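Local coordinates for protein transcriptional regulator, MarR/EmrR family (Clostridium acetobutylicum, PDB 3JW4) that probably binds DNA as a winged helix-turn-helix transcriptional regulator of the MarR family, at residues K84-R90 against I101-G107. Numbering follows the deposited sequence.
Sequences KGYIERR and IYVLPKG
Tyr86 O takes two groups from the facing segment: Leu104 N, the N-cap of helix 105-126, donates to it at 2.9 Å from 45° out of the carbonyl plane, and Gly107 CA adds a CA-H...O contact at 3.5 Å. Where strand 100-103 gives way to that helix, the fully extended Lys106 passes the Tyr86 ring, its CE 3.6 Å from Tyr86 CE1, and its NZ bonds Lys84 O at 2.8 Å, beside the Schellman turn at Gly85.

Further along, Glu88 and Tyr102 form the antiparallel hydrogen-bonded pair of the hairpin: Glu88 N donates to Tyr102 O and Tyr102 N to Glu88 O, each at 2.9 Å. Ile87, Ile101 and Val103 pack on helices 41-53 and 74-83, Ile101 also on Leu63 of helix 60-64, while Arg89 on the same face reaches past Leu78 to a salt bridge with Glu82.

On the other face the Arg90 guanidinium lies flat over the Tyr102 ring, planes 8° apart and Arg90 CZ 3.8 Å from the ring centroid, a stacked cation-pi pair. Arg90 NE also makes a salt bridge to Glu88 OE2 at 2.6 Å, from the anti side and tilted out of the carboxylate plane; a water joins Glu88 OE2, Arg90 NH2 and Val103 O. With CG between the backbone N and the carbonyl carbon (chi1 61°), Glu88 turns its carboxylate to Leu104 CD2, 3.6 Å from Glu88 CD.

The contact thus ties helices 74-83 and 105-126 to the base of the two-stranded wing of a MarR-type domain, and the carboxylate probably offsets part of the charge Arg90 brings to Tyr102.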
loop_
_atom_site.group_PDB
_atom_site.type_symbol
_atom_site.label_atom_id
_atom_site.label_comp_id
_atom_site.label_asym_id
_atom_site.label_seq_id
_atom_site.Cartn_x
_atom_site.Cartn_y
_atom_site.Cartn_z
ATOM N N LYS B 84 -7.939 -26.244 -4.948
ATOM C CA LYS B 84 -7.927 -26.554 -3.535
ATOM C C LYS B 84 -9.342 -26.831 -2.973
ATOM O O LYS B 84 -9.480 -27.128 -1.799
ATOM C CB LYS B 84 -7.218 -25.430 -2.753
ATOM C CG LYS B 84 -5.687 -25.390 -2.910
ATOM C CD LYS B 84 -5.074 -24.146 -2.241
ATOM C CE LYS B 84 -3.551 -24.200 -2.196
ATOM N NZ LYS B 84 -2.827 -22.877 -1.950
ATOM N N GLY B 85 -10.373 -26.721 -3.796
ATOM C CA GLY B 85 -11.718 -27.123 -3.427
ATOM C C GLY B 85 -12.500 -26.025 -2.721
ATOM O O GLY B 85 -13.456 -26.322 -2.025
ATOM N N TYR B 86 -12.100 -24.763 -2.894
ATOM C CA TYR B 86 -12.727 -23.641 -2.187
ATOM C C TYR B 86 -13.837 -22.987 -2.997
ATOM O O TYR B 86 -14.725 -22.394 -2.429
ATOM C CB TYR B 86 -11.708 -22.565 -1.834
ATOM C CG TYR B 86 -10.601 -22.983 -0.886
ATOM C CD1 TYR B 86 -10.874 -23.643 0.287
ATOM C CD2 TYR B 86 -9.282 -22.631 -1.142
ATOM C CE1 TYR B 86 -9.838 -23.997 1.183
ATOM C CE2 TYR B 86 -8.230 -22.960 -0.247
ATOM C CZ TYR B 86 -8.523 -23.644 0.898
ATOM O OH TYR B 86 -7.533 -23.951 1.771
ATOM N N ILE B 87 -13.737 -23.031 -4.317
ATOM C CA ILE B 87 -14.735 -22.446 -5.202
ATOM C C ILE B 87 -15.004 -23.409 -6.338
ATOM O O ILE B 87 -14.193 -24.313 -6.598
ATOM C CB ILE B 87 -14.301 -21.093 -5.779
ATOM C CG1 ILE B 87 -13.083 -21.237 -6.700
ATOM C CG2 ILE B 87 -13.995 -20.032 -4.640
ATOM C CD1 ILE B 87 -12.699 -19.950 -7.441
ATOM N N GLU B 88 -16.145 -23.226 -6.995
ATOM C CA GLU B 88 -16.527 -24.005 -8.174
ATOM C C GLU B 88 -17.182 -23.066 -9.178
ATOM O O GLU B 88 -17.604 -21.960 -8.832
ATOM C CB GLU B 88 -17.506 -25.128 -7.832
ATOM C CG GLU B 88 -18.804 -24.633 -7.240
ATOM C CD GLU B 88 -19.927 -25.678 -7.146
ATOM O OE1 GLU B 88 -19.709 -26.867 -7.492
ATOM O OE2 GLU B 88 -21.042 -25.277 -6.717
ATOM N N ARG B 89 -17.266 -23.530 -10.405
ATOM C CA ARG B 89 -17.935 -22.814 -11.464
ATOM C C ARG B 89 -19.140 -23.639 -11.829
ATOM O O ARG B 89 -19.012 -24.805 -12.130
ATOM C CB ARG B 89 -17.007 -22.637 -12.649
ATOM C CG ARG B 89 -15.793 -21.749 -12.314
ATOM C CD ARG B 89 -14.648 -21.955 -13.315
ATOM N NE ARG B 89 -13.880 -20.716 -13.503
ATOM C CZ ARG B 89 -12.586 -20.535 -13.218
ATOM N NH1 ARG B 89 -11.835 -21.509 -12.714
ATOM N NH2 ARG B 89 -12.025 -19.348 -13.453
ATOM N N ARG B 90 -20.314 -23.039 -11.744
ATOM C CA ARG B 90 -21.564 -23.725 -12.017
ATOM C C ARG B 90 -22.188 -23.176 -13.273
ATOM O O ARG B 90 -22.243 -21.957 -13.460
ATOM C CB ARG B 90 -22.569 -23.499 -10.890
ATOM C CG ARG B 90 -22.216 -24.096 -9.546
ATOM C CD ARG B 90 -23.434 -23.963 -8.633
ATOM N NE ARG B 90 -23.108 -23.827 -7.211
ATOM C CZ ARG B 90 -23.968 -23.358 -6.300
ATOM N NH1 ARG B 90 -25.192 -22.972 -6.659
ATOM N NH2 ARG B 90 -23.625 -23.273 -5.022
ATOM N N ILE B 101 -19.442 -18.239 -10.603
ATOM C CA ILE B 101 -18.483 -18.695 -9.620
ATOM C C ILE B 101 -19.168 -18.702 -8.231
ATOM O O ILE B 101 -19.844 -17.711 -7.845
ATOM C CB ILE B 101 -17.216 -17.785 -9.651
ATOM C CG1 ILE B 101 -16.604 -17.776 -11.070
ATOM C CG2 ILE B 101 -16.210 -18.218 -8.606
ATOM C CD1 ILE B 101 -15.612 -16.681 -11.308
ATOM N N TYR B 102 -19.060 -19.823 -7.524
ATOM C CA TYR B 102 -19.604 -19.945 -6.179
ATOM C C TYR B 102 -18.556 -20.462 -5.216
ATOM O O TYR B 102 -17.648 -21.142 -5.616
ATOM C CB TYR B 102 -20.780 -20.905 -6.168
ATOM C CG TYR B 102 -21.963 -20.407 -6.943
ATOM C CD1 TYR B 102 -22.040 -20.608 -8.313
ATOM C CD2 TYR B 102 -22.994 -19.736 -6.318
ATOM C CE1 TYR B 102 -23.132 -20.164 -9.038
ATOM C CE2 TYR B 102 -24.094 -19.263 -7.052
ATOM C CZ TYR B 102 -24.141 -19.492 -8.409
ATOM O OH TYR B 102 -25.200 -19.065 -9.167
ATOM N N VAL B 103 -18.689 -20.114 -3.948
ATOM C CA VAL B 103 -17.861 -20.682 -2.912
ATOM C C VAL B 103 -18.410 -22.070 -2.545
ATOM O O VAL B 103 -19.601 -22.328 -2.536
ATOM C CB VAL B 103 -17.785 -19.725 -1.721
ATOM C CG1 VAL B 103 -16.932 -20.246 -0.662
ATOM C CG2 VAL B 103 -17.152 -18.387 -2.213
ATOM N N LEU B 104 -17.521 -23.013 -2.345
ATOM C CA LEU B 104 -17.958 -24.311 -1.823
ATOM C C LEU B 104 -17.930 -24.248 -0.279
ATOM O O LEU B 104 -17.315 -23.349 0.261
ATOM C CB LEU B 104 -17.001 -25.372 -2.356
ATOM C CG LEU B 104 -17.174 -25.757 -3.816
ATOM C CD1 LEU B 104 -15.932 -26.557 -4.350
ATOM C CD2 LEU B 104 -18.455 -26.570 -3.984
ATOM N N PRO B 105 -18.530 -25.235 0.438
ATOM C CA PRO B 105 -18.465 -25.164 1.907
ATOM C C PRO B 105 -17.068 -25.041 2.540
ATOM O O PRO B 105 -16.875 -24.241 3.483
ATOM C CB PRO B 105 -19.177 -26.447 2.356
ATOM C CG PRO B 105 -20.209 -26.677 1.257
ATOM C CD PRO B 105 -19.567 -26.174 -0.019
ATOM N N LYS B 106 -16.091 -25.759 2.026
ATOM C CA LYS B 106 -14.728 -25.576 2.508
ATOM C C LYS B 106 -14.255 -24.100 2.356
ATOM O O LYS B 106 -13.530 -23.548 3.190
ATOM C CB LYS B 106 -13.809 -26.503 1.726
ATOM C CG LYS B 106 -12.335 -26.508 2.131
ATOM C CD LYS B 106 -11.582 -27.491 1.207
ATOM C CE LYS B 106 -10.146 -27.570 1.488
ATOM N NZ LYS B 106 -9.515 -28.593 0.620
ATOM N N GLY B 107 -14.687 -23.473 1.289
ATOM C CA GLY B 107 -14.339 -22.064 1.028
ATOM C C GLY B 107 -15.112 -21.109 1.936
ATOM O O GLY B 107 -14.542 -20.120 2.407
HETATM O O HOH W 1 -21.276 -23.952 -4.114
HETATM O O HOH W 2 -26.807 -21.910 -8.754
#